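Local atomic coordinates of putative glucosidase lplD, ALPHA-GALACTURONIDASE (Bacillus subtilis, PDB entry 3FEF), a protein that hydrolyses alpha-1,4-linked galacturonate oligomers such as di-galacturonate, releasing alpha-D-galacturonate, as an NAD- and manganese-dependent family 4 glycosidase. Residues 199-203 against 378-382; 224-229 against 256-260; 250-255 against 270-274. One frame throughout, in Å; residues are numbered along the deposited sequence.

Contact 1: residues 199-203 against 378-382; sequences VNVLG and SGALP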
ATOM      1  N   VAL A 199      20.523 -20.001   1.291  1.00 21.73           N
ATOM      2  CA  VAL A 199      19.940 -19.460   0.090  1.00 23.02           C
ATOM      3  C   VAL A 199      18.875 -18.427   0.426  1.00 23.98           C
ATOM      4  O   VAL A 199      18.179 -18.537   1.448  1.00 25.03           O
ATOM      5  CB  VAL A 199      19.363 -20.600  -0.815  1.00 23.82           C
ATOM      6  CG1 VAL A 199      20.474 -21.523  -1.305  1.00 22.37           C
ATOM      7  CG2 VAL A 199      18.283 -21.395  -0.087  1.00 23.14           C
ATOM      8  N   ASN A 200      18.753 -17.414  -0.423  1.00 21.89           N
ATOM      9  CA  ASN A 200      17.614 -16.525  -0.355  1.00 21.84           C
ATOM     10  C   ASN A 200      16.589 -16.989  -1.368  1.00 23.22           C
ATOM     11  O   ASN A 200      16.733 -16.756  -2.571  1.00 22.61           O
ATOM     12  CB  ASN A 200      18.006 -15.068  -0.617  1.00 23.38           C
ATOM     13  CG  ASN A 200      16.825 -14.115  -0.456  1.00 22.51           C
ATOM     14  OD1 ASN A 200      16.221 -14.058   0.599  1.00 26.35           O
ATOM     15  ND2 ASN A 200      16.486 -13.382  -1.506  1.00 19.15           N
ATOM     16  N   VAL A 201      15.548 -17.652  -0.874  1.00 24.70           N
ATOM     17  CA  VAL A 201      14.583 -18.314  -1.737  1.00 22.33           C
ATOM     18  C   VAL A 201      13.192 -17.660  -1.654  1.00 23.08           C
ATOM     19  O   VAL A 201      12.747 -17.236  -0.580  1.00 22.22           O
ATOM     20  CB  VAL A 201      14.504 -19.798  -1.371  1.00 24.57           C
ATOM     21  CG1 VAL A 201      13.963 -19.961   0.033  1.00 22.72           C
ATOM     22  CG2 VAL A 201      13.664 -20.580  -2.395  1.00 23.51           C
ATOM     23  N   LEU A 202      12.513 -17.579  -2.793  1.00 18.62           N
ATOM     24  CA  LEU A 202      11.261 -16.851  -2.868  1.00 20.00           C
ATOM     25  C   LEU A 202      10.450 -17.230  -4.101  1.00 21.00           C
ATOM     26  O   LEU A 202      10.994 -17.672  -5.117  1.00 21.10           O
ATOM     27  CB  LEU A 202      11.502 -15.337  -2.787  1.00 20.96           C
ATOM     28  CG  LEU A 202      12.273 -14.596  -3.905  1.00 25.11           C
ATOM     29  CD1 LEU A 202      11.916 -13.111  -3.912  1.00 24.32           C
ATOM     30  CD2 LEU A 202      13.788 -14.748  -3.751  1.00 23.87           C
ATOM     31  N   GLY A 203       9.133 -17.068  -4.005  1.00 17.53           N
ATOM     32  CA  GLY A 203       8.252 -17.460  -5.093  1.00 16.55           C
ATOM     33  C   GLY A 203       6.947 -17.997  -4.543  1.00 15.66           C
ATOM     34  O   GLY A 203       6.475 -17.579  -3.490  1.00 16.25           O
ATOM     35  N   SER A 378      12.480 -10.968   1.548  1.00 20.17           N
ATOM     36  CA  SER A 378      13.362 -11.640   0.610  1.00 21.16           C
ATOM     37  C   SER A 378      13.555 -10.925  -0.727  1.00 20.05           C
ATOM     38  O   SER A 378      14.227 -11.446  -1.603  1.00 18.56           O
ATOM     39  CB  SER A 378      12.850 -13.063   0.391  1.00 17.93           C
ATOM     40  OG  SER A 378      12.922 -13.774   1.631  1.00 21.91           O
ATOM     41  N   GLY A 379      12.943  -9.746  -0.890  1.00 20.09           N
ATOM     42  CA  GLY A 379      13.131  -8.953  -2.102  1.00 19.78           C
ATOM     43  C   GLY A 379      12.260  -9.370  -3.281  1.00 18.05           C
ATOM     44  O   GLY A 379      11.172  -9.887  -3.089  1.00 18.47           O
ATOM     45  N   ALA A 380      12.749  -9.110  -4.494  1.00 19.84           N
ATOM     46  CA  ALA A 380      12.012  -9.315  -5.742  1.00 22.73           C
ATOM     47  C   ALA A 380      12.495 -10.531  -6.540  1.00 23.52           C
ATOM     48  O   ALA A 380      13.658 -10.899  -6.491  1.00 24.22           O
ATOM     49  CB  ALA A 380      12.124  -8.040  -6.651  1.00 21.70           C
ATOM     50  N   LEU A 381      11.591 -11.113  -7.318  1.00 23.91           N
ATOM     51  CA  LEU A 381      11.943 -12.122  -8.310  1.00 22.77           C
ATOM     52  C   LEU A 381      12.518 -11.430  -9.538  1.00 23.96           C
ATOM     53  O   LEU A 381      12.394 -10.224  -9.669  1.00 24.89           O
ATOM     54  CB  LEU A 381      10.675 -12.888  -8.694  1.00 23.35           C
ATOM     55  CG  LEU A 381      10.071 -13.740  -7.547  1.00 24.16           C
ATOM     56  CD1 LEU A 381       8.562 -13.948  -7.743  1.00 22.77           C
ATOM     57  CD2 LEU A 381      10.794 -15.072  -7.449  1.00 22.69           C
ATOM     58  N   PRO A 382      13.167 -12.180 -10.441  1.00 26.16           N
ATOM     59  CA  PRO A 382      13.424 -11.579 -11.759  1.00 26.15           C
ATOM     60  C   PRO A 382      12.096 -11.144 -12.378  1.00 23.81           C
ATOM     61  O   PRO A 382      11.068 -11.786 -12.154  1.00 22.15           O
ATOM     62  CB  PRO A 382      13.990 -12.741 -12.576  1.00 26.17           C
ATOM     63  CG  PRO A 382      14.619 -13.649 -11.558  1.00 27.93           C
ATOM     64  CD  PRO A 382      13.794 -13.503 -10.285  1.00 24.43           C
TER
HETATM   65  O   HOH W   1      13.706 -16.485   1.602  1.00 24.82           O
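Ser378, the first residue of the loop segment 378-382 to meet strand 197-202, is gripped through its main chain by the side-chain amide of Asn200. The bond from Asn200 ND2 to Ser378 O measures 3.0 Å and is nearly straight, 172° at the hydrogen, with the acceptor lying in the plane of the Asn200 amide. CG of Asn200 stands anti to the backbone N (chi1 -176°), which carries the amide out toward the loop. Its two ends have further partners: ND2 also bonds Thr211 OG1, and OD1 accepts from Gln374 NE2 of the second subunit, so the orientation of this buried amide is fixed from several directions and the contact reaches the subunit interface. Ser378 OG, bonded to Ile376 O, is joined to the strand by a water that donates to it at 2.8 Å and also donates to Val201 O.

The setting is the C-terminal domain of a family 4 glycosidase, where the loop leads from strand 372-375 to helix 383-405 and lies against the end of strand 197-202, just before the chain turns a corner at Gly203. At Gly379 direct polar bonding gives way to van der Waals contact: Leu202 CD1 lies 3.4 Å from Gly379 O and also touches the backbone of Ala380. Leu381 then runs alongside Leu202 in the opposite sense, its CD2 lying 3.9 Å from Leu202 CG and 3.5 Å from Leu202 O. That same methyl reaches Gly203 CA at 4.2 Å, while Pro382 holds the N-cap position, right before helix 383-405.

Contact 2: residues 224-229 against 256-260; sequences FREFSA and FDLFE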
ATOM      1  N   PHE A 224      27.167 -21.166 -10.134  1.00 30.41           N
ATOM      2  CA  PHE A 224      26.084 -21.857 -10.807  1.00 27.54           C
ATOM      3  C   PHE A 224      26.038 -21.417 -12.276  1.00 26.10           C
ATOM      4  O   PHE A 224      25.659 -22.180 -13.141  1.00 25.66           O
ATOM      5  CB  PHE A 224      24.752 -21.579 -10.123  1.00 25.08           C
ATOM      6  CG  PHE A 224      23.616 -22.372 -10.677  1.00 25.11           C
ATOM      7  CD1 PHE A 224      22.938 -21.945 -11.808  1.00 23.40           C
ATOM      8  CD2 PHE A 224      23.213 -23.545 -10.060  1.00 22.40           C
ATOM      9  CE1 PHE A 224      21.854 -22.680 -12.301  1.00 23.06           C
ATOM     10  CE2 PHE A 224      22.165 -24.284 -10.544  1.00 21.72           C
ATOM     11  CZ  PHE A 224      21.467 -23.847 -11.669  1.00 21.74           C
ATOM     12  N   ARG A 225      26.426 -20.181 -12.550  1.00 26.77           N
ATOM     13  CA  ARG A 225      26.444 -19.721 -13.928  1.00 31.79           C
ATOM     14  C   ARG A 225      27.450 -20.542 -14.766  1.00 32.68           C
ATOM     15  O   ARG A 225      27.116 -21.002 -15.857  1.00 30.69           O
ATOM     16  CB  ARG A 225      26.712 -18.210 -14.020  1.00 33.31           C
ATOM     17  CG  ARG A 225      26.939 -17.717 -15.461  1.00 37.10           C
ATOM     18  CD  ARG A 225      26.608 -16.230 -15.666  1.00 43.45           C
ATOM     19  NE  ARG A 225      26.703 -15.410 -14.453  1.00 48.26           N
ATOM     20  CZ  ARG A 225      27.791 -15.300 -13.687  1.00 50.65           C
ATOM     21  NH1 ARG A 225      27.764 -14.512 -12.618  1.00 49.54           N
ATOM     22  NH2 ARG A 225      28.908 -15.977 -13.977  1.00 49.92           N
ATOM     23  N   GLU A 226      28.653 -20.756 -14.240  1.00 31.78           N
ATOM     24  CA  GLU A 226      29.648 -21.618 -14.914  1.00 34.15           C
ATOM     25  C   GLU A 226      29.148 -23.034 -15.049  1.00 32.69           C
ATOM     26  O   GLU A 226      29.226 -23.651 -16.112  1.00 31.33           O
ATOM     27  CB  GLU A 226      30.982 -21.615 -14.154  1.00 35.26           C
ATOM     28  CG  GLU A 226      31.786 -20.340 -14.403  1.00 42.76           C
ATOM     29  CD  GLU A 226      32.620 -19.917 -13.212  1.00 47.24           C
ATOM     30  OE1 GLU A 226      32.966 -20.783 -12.387  1.00 52.33           O
ATOM     31  OE2 GLU A 226      32.939 -18.717 -13.094  1.00 49.77           O
ATOM     32  N   PHE A 227      28.640 -23.541 -13.934  1.00 32.88           N
ATOM     33  CA  PHE A 227      28.062 -24.855 -13.841  1.00 32.89           C
ATOM     34  C   PHE A 227      27.001 -25.064 -14.916  1.00 32.96           C
ATOM     35  O   PHE A 227      26.937 -26.105 -15.562  1.00 31.62           O
ATOM     36  CB  PHE A 227      27.417 -24.957 -12.462  1.00 35.65           C
ATOM     37  CG  PHE A 227      27.124 -26.339 -12.035  1.00 35.12           C
ATOM     38  CD1 PHE A 227      28.116 -27.300 -12.063  1.00 31.67           C
ATOM     39  CD2 PHE A 227      25.860 -26.669 -11.552  1.00 36.23           C
ATOM     40  CE1 PHE A 227      27.854 -28.575 -11.653  1.00 34.03           C
ATOM     41  CE2 PHE A 227      25.578 -27.946 -11.128  1.00 36.10           C
ATOM     42  CZ  PHE A 227      26.579 -28.911 -11.176  1.00 36.57           C
ATOM     43  N   SER A 228      26.155 -24.055 -15.092  1.00 33.77           N
ATOM     44  CA  SER A 228      25.078 -24.117 -16.052  1.00 33.66           C
ATOM     45  C   SER A 228      25.594 -24.079 -17.488  1.00 34.57           C
ATOM     46  O   SER A 228      25.020 -24.715 -18.371  1.00 32.22           O
ATOM     47  CB  SER A 228      24.117 -22.954 -15.835  1.00 35.32           C
ATOM     48  OG  SER A 228      23.199 -22.894 -16.914  1.00 40.68           O
ATOM     49  N   ALA A 229      26.667 -23.325 -17.725  1.00 35.11           N
ATOM     50  CA  ALA A 229      27.221 -23.234 -19.070  1.00 35.62           C
ATOM     51  C   ALA A 229      27.859 -24.558 -19.433  1.00 37.71           C
ATOM     52  O   ALA A 229      27.798 -24.994 -20.573  1.00 40.37           O
ATOM     53  CB  ALA A 229      28.235 -22.120 -19.171  1.00 35.57           C
ATOM     54  N   PHE A 256      18.671 -25.404 -15.661  1.00 24.11           N
ATOM     55  CA  PHE A 256      19.735 -24.656 -16.337  1.00 25.98           C
ATOM     56  C   PHE A 256      19.152 -23.727 -17.383  1.00 26.50           C
ATOM     57  O   PHE A 256      19.613 -22.602 -17.545  1.00 29.96           O
ATOM     58  CB  PHE A 256      20.783 -25.580 -16.977  1.00 24.41           C
ATOM     59  CG  PHE A 256      21.572 -26.372 -15.979  1.00 26.75           C
ATOM     60  CD1 PHE A 256      21.981 -25.792 -14.785  1.00 26.10           C
ATOM     61  CD2 PHE A 256      21.912 -27.690 -16.226  1.00 27.99           C
ATOM     62  CE1 PHE A 256      22.706 -26.521 -13.847  1.00 27.65           C
ATOM     63  CE2 PHE A 256      22.646 -28.426 -15.285  1.00 27.60           C
ATOM     64  CZ  PHE A 256      23.040 -27.843 -14.102  1.00 27.08           C
ATOM     65  N   ASP A 257      18.138 -24.203 -18.089  1.00 24.25           N
ATOM     66  CA  ASP A 257      17.521 -23.423 -19.146  1.00 25.42           C
ATOM     67  C   ASP A 257      16.817 -22.183 -18.567  1.00 26.03           C
ATOM     68  O   ASP A 257      16.945 -21.101 -19.105  1.00 25.51           O
ATOM     69  CB  ASP A 257      16.539 -24.298 -19.935  1.00 27.56           C
ATOM     70  CG  ASP A 257      16.018 -23.615 -21.194  1.00 31.36           C
ATOM     71  OD1 ASP A 257      16.822 -23.424 -22.124  1.00 32.35           O
ATOM     72  OD2 ASP A 257      14.801 -23.276 -21.257  1.00 32.52           O
ATOM     73  N   LEU A 258      16.085 -22.348 -17.465  1.00 27.27           N
ATOM     74  CA  LEU A 258      15.422 -21.217 -16.810  1.00 26.11           C
ATOM     75  C   LEU A 258      16.439 -20.249 -16.247  1.00 25.26           C
ATOM     76  O   LEU A 258      16.250 -19.033 -16.337  1.00 24.22           O
ATOM     77  CB  LEU A 258      14.501 -21.683 -15.691  1.00 24.80           C
ATOM     78  CG  LEU A 258      13.419 -22.649 -16.174  1.00 28.62           C
ATOM     79  CD1 LEU A 258      12.402 -22.911 -15.098  1.00 26.88           C
ATOM     80  CD2 LEU A 258      12.750 -22.118 -17.415  1.00 27.60           C
ATOM     81  N   PHE A 259      17.527 -20.767 -15.673  1.00 26.52           N
ATOM     82  CA  PHE A 259      18.583 -19.860 -15.189  1.00 26.34           C
ATOM     83  C   PHE A 259      19.121 -18.919 -16.281  1.00 24.78           C
ATOM     84  O   PHE A 259      19.267 -17.737 -16.045  1.00 23.01           O
ATOM     85  CB  PHE A 259      19.769 -20.584 -14.549  1.00 25.11           C
ATOM     86  CG  PHE A 259      20.868 -19.637 -14.119  1.00 23.78           C
ATOM     87  CD1 PHE A 259      20.773 -18.947 -12.908  1.00 22.21           C
ATOM     88  CD2 PHE A 259      21.967 -19.399 -14.939  1.00 23.15           C
ATOM     89  CE1 PHE A 259      21.775 -18.045 -12.505  1.00 21.24           C
ATOM     90  CE2 PHE A 259      22.981 -18.484 -14.548  1.00 20.39           C
ATOM     91  CZ  PHE A 259      22.880 -17.814 -13.339  1.00 20.02           C
ATOM     92  N   GLU A 260      19.462 -19.466 -17.444  1.00 28.54           N
ATOM     93  CA  GLU A 260      20.004 -18.671 -18.561  1.00 29.07           C
ATOM     94  C   GLU A 260      19.026 -17.599 -18.974  1.00 29.01           C
ATOM     95  O   GLU A 260      19.407 -16.509 -19.365  1.00 28.20           O
ATOM     96  CB  GLU A 260      20.237 -19.546 -19.795  1.00 30.82           C
ATOM     97  CG  GLU A 260      21.115 -20.721 -19.533  1.00 36.98           C
ATOM     98  CD  GLU A 260      22.486 -20.280 -19.144  1.00 39.68           C
ATOM     99  OE1 GLU A 260      22.867 -19.178 -19.591  1.00 43.14           O
ATOM    100  OE2 GLU A 260      23.170 -21.012 -18.390  1.00 41.74           O
TER
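An aromatic cluster of Phe224, Phe227, Phe256 and Phe259 joins helices 220-231 and 253-262, whose local axes pass 9.9 Å apart at a crossing angle of -122°. Phe224 reaches between the two rings of the other helix. Its edge is turned to the face of Phe259 in a T-shaped pair, with centroids 5.1 Å apart, and CD1 sits over the Phe259 ring toward the rim. CZ of Phe224 meets CE1 of Phe256 at 3.7 Å, the two rings being inclined obliquely. Phe256 in turn points its own edge at the face of Phe227 in an offset T-shaped contact, the planes 85° apart, and receives the CA of Ser228 over its ring as an off-centre CH-pi contact. Phe259 CE2 reaches Arg225, touching its CA at 3.7 Å, the two side chains crossing at a slant.

Beside the rings, buried Ser228 gives its OG hydrogen to OE2 of the exposed Glu260; the modelled separation is very short, so its exact length is doubtful. The Glu260 chain bends at chi2 (-64°), bringing the carboxylate back toward helix 220-231.

Helix 171-187 packs on the cluster through Leu179 and Met182, which touch Phe224, while Ile265 of strand 265-266 touches both Phe224 and Phe259. Tyr231 and Tyr236 extend the aromatic surface beside Phe227.

Contact 3: residues 250-255 against 270-274; sequences SAHRVA and DRHLA. With SO4 (sulfate ion), chain E.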
ATOM      1  N   SER A 250      16.114 -36.274 -12.548  1.00 26.63           N
ATOM      2  CA  SER A 250      16.338 -35.446 -13.719  1.00 27.46           C
ATOM      3  C   SER A 250      17.812 -35.147 -13.845  1.00 24.86           C
ATOM      4  O   SER A 250      18.595 -35.534 -12.995  1.00 27.31           O
ATOM      5  CB  SER A 250      15.559 -34.132 -13.597  1.00 28.83           C
ATOM      6  OG  SER A 250      16.402 -33.072 -13.151  1.00 29.11           O
ATOM      7  N   ALA A 251      18.187 -34.470 -14.915  1.00 22.85           N
ATOM      8  CA  ALA A 251      19.540 -33.958 -15.037  1.00 25.34           C
ATOM      9  C   ALA A 251      19.548 -32.419 -14.999  1.00 24.44           C
ATOM     10  O   ALA A 251      20.481 -31.795 -15.481  1.00 26.10           O
ATOM     11  CB  ALA A 251      20.193 -34.474 -16.330  1.00 26.76           C
ATOM     12  N   HIS A 252      18.489 -31.817 -14.460  1.00 22.00           N
ATOM     13  CA  HIS A 252      18.467 -30.371 -14.236  1.00 24.24           C
ATOM     14  C   HIS A 252      18.585 -29.499 -15.488  1.00 25.29           C
ATOM     15  O   HIS A 252      18.920 -28.314 -15.388  1.00 26.17           O
ATOM     16  CB  HIS A 252      19.572 -30.011 -13.260  1.00 24.68           C
ATOM     17  CG  HIS A 252      19.556 -30.857 -12.036  1.00 26.78           C
ATOM     18  ND1 HIS A 252      20.341 -31.985 -11.904  1.00 27.11           N
ATOM     19  CD2 HIS A 252      18.807 -30.781 -10.910  1.00 25.99           C
ATOM     20  CE1 HIS A 252      20.102 -32.543 -10.731  1.00 27.19           C
ATOM     21  NE2 HIS A 252      19.178 -31.833 -10.108  1.00 27.90           N
ATOM     22  N   ARG A 253      18.340 -30.083 -16.659  1.00 21.92           N
ATOM     23  CA  ARG A 253      18.328 -29.318 -17.899  1.00 22.10           C
ATOM     24  C   ARG A 253      17.304 -28.187 -17.870  1.00 23.31           C
ATOM     25  O   ARG A 253      17.539 -27.112 -18.423  1.00 21.16           O
ATOM     26  CB  ARG A 253      18.063 -30.234 -19.098  1.00 23.89           C
ATOM     27  CG  ARG A 253      19.237 -31.179 -19.388  1.00 27.28           C
ATOM     28  CD  ARG A 253      19.348 -31.498 -20.877  1.00 27.54           C
ATOM     29  NE  ARG A 253      19.699 -30.323 -21.663  1.00 28.16           N
ATOM     30  CZ  ARG A 253      19.047 -29.967 -22.763  1.00 30.25           C
ATOM     31  NH1 ARG A 253      18.032 -30.711 -23.193  1.00 28.17           N
ATOM     32  NH2 ARG A 253      19.414 -28.893 -23.441  1.00 28.55           N
ATOM     33  N   VAL A 254      16.159 -28.438 -17.245  1.00 22.44           N
ATOM     34  CA  VAL A 254      15.112 -27.425 -17.197  1.00 23.44           C
ATOM     35  C   VAL A 254      15.557 -26.267 -16.296  1.00 23.42           C
ATOM     36  O   VAL A 254      15.374 -25.100 -16.634  1.00 22.87           O
ATOM     37  CB  VAL A 254      13.764 -27.993 -16.693  1.00 24.61           C
ATOM     38  CG1 VAL A 254      12.715 -26.853 -16.598  1.00 24.57           C
ATOM     39  CG2 VAL A 254      13.259 -29.117 -17.624  1.00 24.84           C
ATOM     40  N   ALA A 255      16.161 -26.598 -15.157  1.00 22.71           N
ATOM     41  CA  ALA A 255      16.675 -25.587 -14.258  1.00 22.78           C
ATOM     42  C   ALA A 255      17.780 -24.757 -14.911  1.00 24.86           C
ATOM     43  O   ALA A 255      17.838 -23.541 -14.719  1.00 24.06           O
ATOM     44  CB  ALA A 255      17.180 -26.224 -12.945  1.00 21.28           C
ATOM     45  N   ASP A 270      12.744 -30.247 -11.960  1.00 23.42           N
ATOM     46  CA  ASP A 270      12.371 -30.000 -13.337  1.00 27.16           C
ATOM     47  C   ASP A 270      10.883 -30.328 -13.609  1.00 26.99           C
ATOM     48  O   ASP A 270      10.176 -29.583 -14.291  1.00 26.60           O
ATOM     49  CB  ASP A 270      13.308 -30.797 -14.265  1.00 25.22           C
ATOM     50  CG  ASP A 270      14.669 -30.111 -14.464  1.00 29.25           C
ATOM     51  OD1 ASP A 270      15.072 -29.281 -13.609  1.00 29.06           O
ATOM     52  OD2 ASP A 270      15.338 -30.371 -15.494  1.00 31.07           O
ATOM     53  N   ARG A 271      10.407 -31.431 -13.049  1.00 23.82           N
ATOM     54  CA  ARG A 271       9.045 -31.882 -13.288  1.00 25.46           C
ATOM     55  C   ARG A 271       7.996 -30.875 -12.783  1.00 27.97           C
ATOM     56  O   ARG A 271       6.882 -30.826 -13.292  1.00 32.33           O
ATOM     57  CB  ARG A 271       8.831 -33.260 -12.650  1.00 24.17           C
ATOM     58  CG  ARG A 271       9.130 -33.271 -11.141  1.00 26.36           C
ATOM     59  CD  ARG A 271       9.287 -34.673 -10.576  1.00 25.80           C
ATOM     60  NE  ARG A 271       8.042 -35.428 -10.598  1.00 25.60           N
ATOM     61  CZ  ARG A 271       7.220 -35.569  -9.558  1.00 28.18           C
ATOM     62  NH1 ARG A 271       6.113 -36.293  -9.678  1.00 28.26           N
ATOM     63  NH2 ARG A 271       7.492 -34.991  -8.399  1.00 29.06           N
ATOM     64  N   HIS A 272       8.345 -30.085 -11.776  1.00 28.44           N
ATOM     65  CA  HIS A 272       7.416 -29.086 -11.245  1.00 29.70           C
ATOM     66  C   HIS A 272       7.546 -27.768 -11.979  1.00 29.55           C
ATOM     67  O   HIS A 272       6.544 -27.136 -12.295  1.00 30.79           O
ATOM     68  CB  HIS A 272       7.651 -28.856  -9.756  1.00 28.55           C
ATOM     69  CG  HIS A 272       7.210 -29.997  -8.902  1.00 29.76           C
ATOM     70  ND1 HIS A 272       8.084 -30.721  -8.119  1.00 29.98           N
ATOM     71  CD2 HIS A 272       5.989 -30.552  -8.720  1.00 28.87           C
ATOM     72  CE1 HIS A 272       7.419 -31.672  -7.488  1.00 30.12           C
ATOM     73  NE2 HIS A 272       6.144 -31.582  -7.823  1.00 30.02           N
ATOM     74  N   LEU A 273       8.786 -27.359 -12.243  1.00 28.64           N
ATOM     75  CA  LEU A 273       9.061 -26.106 -12.927  1.00 28.53           C
ATOM     76  C   LEU A 273       8.387 -26.123 -14.274  1.00 29.45           C
ATOM     77  O   LEU A 273       7.845 -25.112 -14.735  1.00 27.55           O
ATOM     78  CB  LEU A 273      10.575 -25.938 -13.143  1.00 26.71           C
ATOM     79  CG  LEU A 273      11.456 -25.695 -11.906  1.00 27.19           C
ATOM     80  CD1 LEU A 273      12.956 -25.761 -12.263  1.00 25.92           C
ATOM     81  CD2 LEU A 273      11.100 -24.359 -11.195  1.00 27.70           C
ATOM     82  N   ALA A 274       8.460 -27.282 -14.917  1.00 28.67           N
ATOM     83  CA  ALA A 274       7.988 -27.432 -16.286  1.00 30.86           C
ATOM     84  C   ALA A 274       6.517 -27.048 -16.458  1.00 29.96           C
ATOM     85  O   ALA A 274       6.095 -26.729 -17.546  1.00 31.14           O
ATOM     86  CB  ALA A 274       8.218 -28.856 -16.776  1.00 29.60           C
TER
HETATM   87  S   SO4 E   2       4.700 -36.378  -5.866  1.00 60.65           S
HETATM   88  O1  SO4 E   2       5.365 -37.511  -5.231  1.00 62.76           O
HETATM   89  O2  SO4 E   2       4.742 -36.502  -7.318  1.00 60.91           O
HETATM   90  O3  SO4 E   2       5.381 -35.157  -5.458  1.00 62.65           O
HETATM   91  O4  SO4 E   2       3.315 -36.318  -5.422  1.00 62.34           O
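Polar bonds from the start of helix 253-262 to the carboxylate of Asp270 dominate this contact. Val254 N donates to Asp270 OD2 at 2.7 Å, and Ala255 N to Asp270 OD1 in a longer bond of 3.3 Å. Both N-H donors come from above the carboxylate plane, 44° and 42° out of it. Asp270 CG stands anti to its carbonyl carbon (chi1 -80°), presenting both oxygens to successive amides. A negative group at this end would favourably meet the helix dipole, and the two bonds probably help hold it as a carboxylate.

Leading into that helix is an ST turn: Ser250 OG accepts from His252 N at 2.8 Å, and His252, the N-cap residue, turns its ND1 to Tyr236 O.

Apolar contacts are few. Val254 CG1 touches Leu273 CB at 4.2 Å, and Leu273 CD1 comes alongside Ala255 CB at 4.3 Å.

Arg271, which points away from residues 250-255, hydrogen-bonds a sulfate, probably from the crystallisation liquor: NH1 donates to sulfate O2 at 2.7 Å, in the plane of the guanidinium, with a weak second bond from NH2; Arg298 binds the same ion. A ring stack is made by His272 on His206, a ligand of the magnesium ion.

All three contacts belong to the C-terminal domain, and their chemistry follows their place in it. Contact 1 is buried and joins a strand end to a loop by a hydrogen bond from a side-chain amide, a bridging water and leucine packing, reaching a neighbouring subunit. Contact 2, also largely buried but fringed by exposed polar residues, is aromatic and lies away from the annotated sites. Contact 3 is partly buried, depends on a carboxylate at a helix start, and lies near the metal site. Contacts 2 and 3 share helix 253-262 and touch directly, Leu258 CD1 meeting Leu273 CB at 4.0 Å. Contact 1 touches neither, its nearest atoms being about 7 Å from contact 2 and 9 Å from contact 3.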